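Side-chain contacts in similarities with probable monooxygenase (Photorhabdus luminescens, PDB 4HB9), which binds flavin-adenine dinucleotide and probably acts as a flavin-dependent monooxygenase of the aromatic ring hydroxylase type: residues R134-E139 and K144-D149; G142-I145 and S151-N154; A338-Q343 and S360-Q365. All coordinates share one frame; numbering follows the deposited sequence.

Contacts 1 and 2 belong to one small antiparallel sheet. Its strand order is 132-137, 143-147, 152-155, so the middle strand serves both contacts and K144 and I145 take part in each. Their centres lie about 5 Å apart. Contact 3 comes later in the chain and pairs helix 330-349 with helix 355-386. Its centre is about 24 Å from that of contact 1 and about 23 Å from that of contact 2, with nearest atoms about 10 and 11 Å away. All six segments belong to the FAD-binding region of the chain. The side chains of I145 and Y362 come within about 8 and 9 Å of the bound FAD, so both units lie close to the cofactor without touching it through these residues.

Contact 1: R134-E139 and K144-D149; sequences RYEHIE and KIFFAD
The guanidinium of R134 lies flat over one face of the F146 ring. The group centres are 3.8 Å apart and the planes differ by 18°. This is a cation-pi stack: R134 CZ sits 3.8 Å from the ring centroid, close to the ring normal. R134 CG lies between the backbone N and the carbonyl carbon (chi1 68°), and the chain then runs extended to NE. That course carries the guanidinium over the ring, with CG also resting near F146 CD2.

E136 comes to the same ring from its edge. E136 OE1 is 3.6 Å from F146 CZ, and CG packs against CE2. The carboxylate is turned steeply, 73° from the ring plane. E136 OE2 accepts a 2.8 Å hydrogen bond from R134 NH1, part of a salt bridge. The oxygen lies in the guanidinium plane, while the nitrogen meets it from above the carboxylate plane.

Beneath these groups, strands 132-137 and 143-147 form an antiparallel beta hairpin. R134-F146 and E136-K144 are hydrogen-bonded pairs, and Y135-I145 between them is a non-hydrogen-bonded pair. F146 N binds R134 O at 2.9 Å, but the return bond from R134 N to F146 O is weak. E136 and K144 exchange two bonds of normal length. Y135 and I145 occupy the other face, where Y135 reaches Y172 and I145 reaches F132, an FAD-binding residue. Beyond the strand, I138 crosses the base of the K144 side chain, I138 CG1 to K144 CB 4.0 Å.

The guanidinium therefore has two kinds of partner: an aromatic face and one carboxylate oxygen, E136 OE2, in its plane. The bond to OE2 and the stack on F146 together would hold the guanidinium in this orientation, and the carboxylate probably offsets its charge.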
loop_
_atom_site.group_PDB
_atom_site.type_symbol
_atom_site.label_atom_id
_atom_site.label_comp_id
_atom_site.label_asym_id
_atom_site.label_seq_id
_atom_site.Cartn_x
_atom_site.Cartn_y
_atom_site.Cartn_z
ATOM N N ARG A 134 1.761 -22.250 7.922
ATOM C CA ARG A 134 2.552 -22.156 9.147
ATOM C C ARG A 134 4.008 -22.488 8.915
ATOM O O ARG A 134 4.371 -23.017 7.882
ATOM C CB ARG A 134 1.991 -23.084 10.245
ATOM C CG ARG A 134 2.139 -24.557 9.944
ATOM C CD ARG A 134 1.415 -25.438 10.974
ATOM N NE ARG A 134 1.456 -26.829 10.523
ATOM C CZ ARG A 134 2.388 -27.715 10.861
ATOM N NH1 ARG A 134 3.376 -27.393 11.695
ATOM N NH2 ARG A 134 2.325 -28.942 10.367
ATOM N N TYR A 135 4.841 -22.179 9.902
ATOM C CA TYR A 135 6.210 -22.616 9.895
ATOM C C TYR A 135 6.569 -23.357 11.173
ATOM O O TYR A 135 5.878 -23.217 12.206
ATOM C CB TYR A 135 7.149 -21.427 9.730
ATOM C CG TYR A 135 7.138 -20.467 10.890
ATOM C CD1 TYR A 135 7.933 -20.693 12.021
ATOM C CD2 TYR A 135 6.353 -19.326 10.857
ATOM C CE1 TYR A 135 7.938 -19.805 13.085
ATOM C CE2 TYR A 135 6.350 -18.425 11.908
ATOM C CZ TYR A 135 7.134 -18.672 13.022
ATOM O OH TYR A 135 7.144 -17.776 14.057
ATOM N N GLU A 136 7.659 -24.122 11.082
ATOM C CA GLU A 136 8.263 -24.818 12.215
ATOM C C GLU A 136 9.765 -24.643 12.205
ATOM O O GLU A 136 10.405 -24.828 11.174
ATOM C CB GLU A 136 8.024 -26.328 12.122
ATOM C CG GLU A 136 6.628 -26.804 12.443
ATOM C CD GLU A 136 6.507 -28.323 12.433
ATOM O OE1 GLU A 136 7.436 -29.004 11.934
ATOM O OE2 GLU A 136 5.461 -28.827 12.912
ATOM N N HIS A 137 10.343 -24.356 13.359
ATOM C CA HIS A 137 11.794 -24.370 13.480
ATOM C C HIS A 137 12.302 -25.808 13.411
ATOM O O HIS A 137 11.699 -26.698 14.003
ATOM C CB HIS A 137 12.225 -23.696 14.773
ATOM C CG HIS A 137 12.193 -22.204 14.691
ATOM N ND1 HIS A 137 13.076 -21.491 13.910
ATOM C CD2 HIS A 137 11.378 -21.292 15.270
ATOM C CE1 HIS A 137 12.814 -20.199 14.020
ATOM N NE2 HIS A 137 11.787 -20.053 14.838
ATOM N N ILE A 138 13.370 -26.024 12.643
ATOM C CA ILE A 138 14.023 -27.329 12.538
ATOM C C ILE A 138 15.188 -27.334 13.519
ATOM O O ILE A 138 15.894 -26.327 13.658
ATOM C CB ILE A 138 14.550 -27.629 11.115
ATOM C CG1 ILE A 138 13.464 -27.412 10.062
ATOM C CG2 ILE A 138 15.047 -29.071 11.013
ATOM C CD1 ILE A 138 14.002 -27.347 8.645
ATOM N N GLU A 139 15.381 -28.477 14.181
ATOM C CA GLU A 139 16.352 -28.622 15.280
ATOM C C GLU A 139 17.805 -28.354 14.866
ATOM O O GLU A 139 18.590 -27.825 15.655
ATOM C CB GLU A 139 16.232 -30.021 15.903
ATOM C CG GLU A 139 16.890 -30.155 17.273
ATOM C CD GLU A 139 16.520 -31.450 17.983
ATOM O OE1 GLU A 139 15.310 -31.751 18.097
ATOM O OE2 GLU A 139 17.438 -32.163 18.439
ATOM N N LYS A 144 11.064 -24.773 8.460
ATOM C CA LYS A 144 10.242 -25.567 7.574
ATOM C C LYS A 144 8.960 -24.769 7.350
ATOM O O LYS A 144 8.294 -24.410 8.309
ATOM C CB LYS A 144 9.931 -26.944 8.200
ATOM C CG LYS A 144 9.168 -27.868 7.274
ATOM C CD LYS A 144 9.067 -29.273 7.840
ATOM C CE LYS A 144 8.514 -30.235 6.801
ATOM N NZ LYS A 144 8.178 -31.585 7.358
ATOM N N ILE A 145 8.638 -24.501 6.086
ATOM C CA ILE A 145 7.423 -23.777 5.726
ATOM C C ILE A 145 6.395 -24.750 5.185
ATOM O O ILE A 145 6.714 -25.536 4.305
ATOM C CB ILE A 145 7.682 -22.733 4.605
ATOM C CG1 ILE A 145 8.915 -21.876 4.919
ATOM C CG2 ILE A 145 6.448 -21.850 4.429
ATOM C CD1 ILE A 145 9.469 -21.156 3.692
ATOM N N PHE A 146 5.160 -24.679 5.686
ATOM C CA PHE A 146 4.067 -25.508 5.184
ATOM C C PHE A 146 3.066 -24.691 4.379
ATOM O O PHE A 146 2.613 -23.662 4.850
ATOM C CB PHE A 146 3.304 -26.119 6.361
ATOM C CG PHE A 146 4.142 -27.031 7.219
ATOM C CD1 PHE A 146 4.087 -28.404 7.059
ATOM C CD2 PHE A 146 5.001 -26.512 8.167
ATOM C CE1 PHE A 146 4.852 -29.250 7.853
ATOM C CE2 PHE A 146 5.781 -27.352 8.959
ATOM C CZ PHE A 146 5.702 -28.725 8.808
ATOM N N PHE A 147 2.674 -25.204 3.220
ATOM C CA PHE A 147 1.694 -24.559 2.360
ATOM C C PHE A 147 0.353 -25.275 2.343
ATOM O O PHE A 147 0.245 -26.443 2.720
ATOM C CB PHE A 147 2.274 -24.414 0.954
ATOM C CG PHE A 147 3.581 -23.702 0.943
ATOM C CD1 PHE A 147 3.628 -22.321 1.088
ATOM C CD2 PHE A 147 4.767 -24.402 0.845
ATOM C CE1 PHE A 147 4.837 -21.644 1.116
ATOM C CE2 PHE A 147 5.984 -23.734 0.869
ATOM C CZ PHE A 147 6.020 -22.352 1.001
ATOM N N ALA A 148 -0.684 -24.557 1.922
ATOM C CA ALA A 148 -2.071 -25.055 2.007
ATOM C C ALA A 148 -2.310 -26.308 1.164
ATOM O O ALA A 148 -3.199 -27.111 1.466
ATOM C CB ALA A 148 -3.043 -23.978 1.570
ATOM N N ASP A 149 -1.542 -26.446 0.090
ATOM C CA ASP A 149 -1.669 -27.619 -0.785
ATOM C C ASP A 149 -0.951 -28.845 -0.213
ATOM O O ASP A 149 -0.949 -29.918 -0.845
ATOM C CB ASP A 149 -1.167 -27.316 -2.205
ATOM C CG ASP A 149 0.347 -27.102 -2.283
ATOM O OD1 ASP A 149 1.055 -27.008 -1.249
ATOM O OD2 ASP A 149 0.839 -27.010 -3.427
#

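Contact 2: G142-I145 and S151-N154; sequences GIKI and SHEN
K144 and N154 lie side by side and point the same way across the second beta hairpin of the small antiparallel sheet, formed by strands 143-147 and 152-155. They are a non-hydrogen-bonded pair. N154 OD1 leans across toward the lysine chain and rests 3.5 Å from K144 CG. This oxygen is buried by the contact and finds no polar partner in the model.

The far part of the lysine meets H152 obliquely. K144 CG is opposite the backbone N (chi1 -175°), and the extended chain beyond it delivers CE over one face of the imidazole. K144 CE is 3.8 Å from the H152 ring centroid, a CH-pi contact displaced toward the ring rim. K144 NZ stays 4.3 Å from H152 ND1, without a bond between them.

On the other face are I145 and E153, a hydrogen-bonded pair. I145 N gives E153 O a nearly straight bond of 2.8 Å, and E153 N returns one to I145 O. The two side chains both reach Y30 of strand 26-30, which places this face against the neighbouring parallel sheet. The closest atomic approach of K144 to the imidazole is from CE to H152 ND1, at 3.4 Å.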
loop_
_atom_site.group_PDB
_atom_site.type_symbol
_atom_site.label_atom_id
_atom_site.label_comp_id
_atom_site.label_asym_id
_atom_site.label_seq_id
_atom_site.Cartn_x
_atom_site.Cartn_y
_atom_site.Cartn_z
ATOM N N GLY A 142 17.297 -23.753 10.844
ATOM C CA GLY A 142 16.485 -23.766 9.621
ATOM C C GLY A 142 15.002 -23.739 9.923
ATOM O O GLY A 142 14.582 -24.018 11.047
ATOM N N ILE A 143 14.212 -23.388 8.911
ATOM C CA ILE A 143 12.777 -23.214 9.074
ATOM C C ILE A 143 12.051 -24.008 8.022
ATOM O O ILE A 143 12.377 -23.923 6.835
ATOM C CB ILE A 143 12.389 -21.745 8.916
ATOM C CG1 ILE A 143 13.149 -20.889 9.929
ATOM C CG2 ILE A 143 10.889 -21.558 9.082
ATOM C CD1 ILE A 143 13.202 -19.436 9.546
ATOM N N LYS A 144 11.064 -24.773 8.460
ATOM C CA LYS A 144 10.242 -25.567 7.574
ATOM C C LYS A 144 8.960 -24.769 7.350
ATOM O O LYS A 144 8.294 -24.410 8.309
ATOM C CB LYS A 144 9.931 -26.944 8.200
ATOM C CG LYS A 144 9.168 -27.868 7.274
ATOM C CD LYS A 144 9.067 -29.273 7.840
ATOM C CE LYS A 144 8.514 -30.235 6.801
ATOM N NZ LYS A 144 8.178 -31.585 7.358
ATOM N N ILE A 145 8.638 -24.501 6.086
ATOM C CA ILE A 145 7.423 -23.777 5.726
ATOM C C ILE A 145 6.395 -24.750 5.185
ATOM O O ILE A 145 6.714 -25.536 4.305
ATOM C CB ILE A 145 7.682 -22.733 4.605
ATOM C CG1 ILE A 145 8.915 -21.876 4.919
ATOM C CG2 ILE A 145 6.448 -21.850 4.429
ATOM C CD1 ILE A 145 9.469 -21.156 3.692
ATOM N N SER A 151 2.338 -29.048 0.505
ATOM C CA SER A 151 3.767 -29.038 0.249
ATOM C C SER A 151 4.519 -28.325 1.369
ATOM O O SER A 151 3.904 -27.683 2.238
ATOM C CB SER A 151 4.083 -28.408 -1.115
ATOM O OG SER A 151 3.662 -27.056 -1.189
ATOM N N HIS A 152 5.848 -28.453 1.340
ATOM C CA HIS A 152 6.734 -27.774 2.284
ATOM C C HIS A 152 8.076 -27.460 1.646
ATOM O O HIS A 152 8.480 -28.079 0.648
ATOM C CB HIS A 152 6.963 -28.605 3.543
ATOM C CG HIS A 152 7.746 -29.851 3.283
ATOM N ND1 HIS A 152 9.114 -29.924 3.459
ATOM C CD2 HIS A 152 7.360 -31.053 2.798
ATOM C CE1 HIS A 152 9.531 -31.128 3.115
ATOM N NE2 HIS A 152 8.487 -31.832 2.709
ATOM N N GLU A 153 8.754 -26.469 2.217
ATOM C CA GLU A 153 10.104 -26.125 1.818
ATOM C C GLU A 153 10.892 -25.748 3.062
ATOM O O GLU A 153 10.327 -25.253 4.035
ATOM C CB GLU A 153 10.097 -24.915 0.875
ATOM C CG GLU A 153 9.333 -25.099 -0.423
ATOM C CD GLU A 153 10.049 -25.993 -1.427
ATOM O OE1 GLU A 153 9.399 -26.431 -2.404
ATOM O OE2 GLU A 153 11.258 -26.264 -1.239
ATOM N N ASN A 154 12.208 -25.905 2.992
ATOM C CA ASN A 154 13.080 -25.531 4.078
ATOM C C ASN A 154 13.916 -24.315 3.663
ATOM O O ASN A 154 14.444 -24.277 2.552
ATOM C CB ASN A 154 14.004 -26.694 4.454
ATOM C CG ASN A 154 13.246 -27.939 4.885
ATOM O OD1 ASN A 154 12.158 -27.868 5.466
ATOM N ND2 ASN A 154 13.835 -29.103 4.612
#

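Contact 3: A338-Q343 and S360-Q365; sequences ALLLTQ and SDYEQQ
L340 and L341 both carry CG opposite the backbone N, with chi1 -175° for L340, and Y362 does so at 158°. These torsions direct the two leucines, on residues 338-343 of helix 330-349, to different parts of one aromatic ring on residues 360-365 of helix 355-386. L341 covers a face: L341 CB stands 4.1 Å from the Y362 ring centroid, close to the ring normal, in a CH-pi contact. L341 CD1 lies over the same ring, 3.8 Å from Y362 CD2. L340 CG comes in at the ring edge, near the plane, 3.7 Å from Y362 CD1.

L340 also spans to Q365. One methyl, L340 CD2, packs on Q365 CB at 3.7 Å, while the other, CD1, lies near OE1. The amide of Q365 is held from its own helix: Q365 NE2 gives a bond of 3.2 Å to D361 OD1. D361 is in turn paired with K344 through OD2. The hydroxyl of Y362 bonds to L315 O, on strand 313-315 at the edge of the parallel sheet.

The axes of segments 338-343 and 360-365 approach to 9.4 Å, their directions 155° apart. This is antiparallel helix packing, joining the two long helices near the C-terminus of this FAD-binding fold.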
loop_
_atom_site.group_PDB
_atom_site.type_symbol
_atom_site.label_atom_id
_atom_site.label_comp_id
_atom_site.label_asym_id
_atom_site.label_seq_id
_atom_site.Cartn_x
_atom_site.Cartn_y
_atom_site.Cartn_z
ATOM N N ALA A 338 12.198 -3.107 2.555
ATOM C CA ALA A 338 12.899 -4.036 1.643
ATOM C C ALA A 338 14.344 -3.616 1.403
ATOM O O ALA A 338 15.268 -4.443 1.441
ATOM C CB ALA A 338 12.133 -4.174 0.331
ATOM N N LEU A 339 14.556 -2.323 1.213
ATOM C CA LEU A 339 15.903 -1.797 1.056
ATOM C C LEU A 339 16.710 -2.004 2.345
ATOM O O LEU A 339 17.851 -2.448 2.334
ATOM C CB LEU A 339 15.848 -0.308 0.722
ATOM C CG LEU A 339 17.216 0.354 0.609
ATOM C CD1 LEU A 339 18.052 -0.301 -0.454
ATOM C CD2 LEU A 339 17.094 1.837 0.321
ATOM N N LEU A 340 16.104 -1.656 3.465
ATOM C CA LEU A 340 16.777 -1.824 4.751
ATOM C C LEU A 340 17.144 -3.280 5.057
ATOM O O LEU A 340 18.285 -3.573 5.428
ATOM C CB LEU A 340 15.909 -1.249 5.856
ATOM C CG LEU A 340 16.575 -1.263 7.233
ATOM C CD1 LEU A 340 17.892 -0.486 7.195
ATOM C CD2 LEU A 340 15.571 -0.692 8.218
ATOM N N LEU A 341 16.196 -4.192 4.901
ATOM C CA LEU A 341 16.449 -5.603 5.148
ATOM C C LEU A 341 17.467 -6.196 4.168
ATOM O O LEU A 341 18.299 -7.005 4.556
ATOM C CB LEU A 341 15.159 -6.399 5.140
ATOM C CG LEU A 341 15.262 -7.875 5.556
ATOM C CD1 LEU A 341 15.990 -8.056 6.898
ATOM C CD2 LEU A 341 13.887 -8.474 5.613
ATOM N N THR A 342 17.421 -5.766 2.905
ATOM C CA THR A 342 18.477 -6.119 1.943
ATOM C C THR A 342 19.866 -5.760 2.494
ATOM O O THR A 342 20.786 -6.587 2.480
ATOM C CB THR A 342 18.274 -5.383 0.602
ATOM O OG1 THR A 342 17.066 -5.835 -0.003
ATOM C CG2 THR A 342 19.433 -5.649 -0.334
ATOM N N GLN A 343 20.009 -4.514 2.921
ATOM C CA GLN A 343 21.279 -4.011 3.397
ATOM C C GLN A 343 21.768 -4.791 4.619
ATOM O O GLN A 343 22.951 -5.117 4.717
ATOM C CB GLN A 343 21.202 -2.522 3.716
ATOM C CG GLN A 343 21.016 -1.635 2.504
ATOM C CD GLN A 343 20.601 -0.213 2.851
ATOM O OE1 GLN A 343 20.186 0.078 3.968
ATOM N NE2 GLN A 343 20.675 0.665 1.877
ATOM N N SER A 360 17.979 -8.082 14.005
ATOM C CA SER A 360 17.647 -7.184 15.118
ATOM C C SER A 360 17.803 -5.712 14.803
ATOM O O SER A 360 16.966 -4.890 15.220
ATOM C CB SER A 360 18.532 -7.523 16.346
ATOM O OG SER A 360 18.055 -6.816 17.456
ATOM N N ASP A 361 18.885 -5.372 14.096
ATOM C CA ASP A 361 19.190 -4.003 13.659
ATOM C C ASP A 361 18.087 -3.513 12.726
ATOM O O ASP A 361 17.595 -2.372 12.862
ATOM C CB ASP A 361 20.560 -3.980 12.928
ATOM C CG ASP A 361 21.063 -2.578 12.575
ATOM O OD1 ASP A 361 20.551 -1.557 13.068
ATOM O OD2 ASP A 361 22.025 -2.475 11.774
ATOM N N TYR A 362 17.750 -4.356 11.750
ATOM C CA TYR A 362 16.641 -4.056 10.820
ATOM C C TYR A 362 15.355 -3.762 11.613
ATOM O O TYR A 362 14.708 -2.751 11.397
ATOM C CB TYR A 362 16.412 -5.230 9.850
ATOM C CG TYR A 362 15.006 -5.232 9.247
ATOM C CD1 TYR A 362 14.593 -4.228 8.376
ATOM C CD2 TYR A 362 14.085 -6.197 9.604
ATOM C CE1 TYR A 362 13.295 -4.218 7.850
ATOM C CE2 TYR A 362 12.801 -6.202 9.095
ATOM C CZ TYR A 362 12.406 -5.207 8.219
ATOM O OH TYR A 362 11.118 -5.223 7.730
ATOM N N GLU A 363 15.013 -4.665 12.531
ATOM C CA GLU A 363 13.765 -4.565 13.289
ATOM C C GLU A 363 13.702 -3.322 14.147
ATOM O O GLU A 363 12.648 -2.678 14.242
ATOM C CB GLU A 363 13.498 -5.842 14.103
ATOM C CG GLU A 363 13.175 -7.036 13.210
ATOM C CD GLU A 363 13.086 -8.334 13.957
ATOM O OE1 GLU A 363 13.749 -8.421 15.025
ATOM O OE2 GLU A 363 12.410 -9.289 13.465
ATOM N N GLN A 364 14.831 -2.951 14.745
ATOM C CA GLN A 364 14.886 -1.769 15.601
ATOM C C GLN A 364 14.721 -0.480 14.770
ATOM O O GLN A 364 13.952 0.415 15.134
ATOM C CB GLN A 364 16.191 -1.751 16.413
ATOM C CG GLN A 364 16.246 -0.701 17.490
ATOM C CD GLN A 364 15.408 -1.023 18.730
ATOM O OE1 GLN A 364 14.719 -2.051 18.813
ATOM N NE2 GLN A 364 15.442 -0.117 19.695
ATOM N N GLN A 365 15.414 -0.390 13.643
ATOM C CA GLN A 365 15.261 0.757 12.757
ATOM C C GLN A 365 13.848 0.827 12.203
ATOM O O GLN A 365 13.263 1.911 12.114
ATOM C CB GLN A 365 16.261 0.723 11.593
ATOM C CG GLN A 365 17.700 0.886 12.040
ATOM C CD GLN A 365 18.634 1.224 10.903
ATOM O OE1 GLN A 365 18.285 1.982 9.987
ATOM N NE2 GLN A 365 19.838 0.683 10.965
#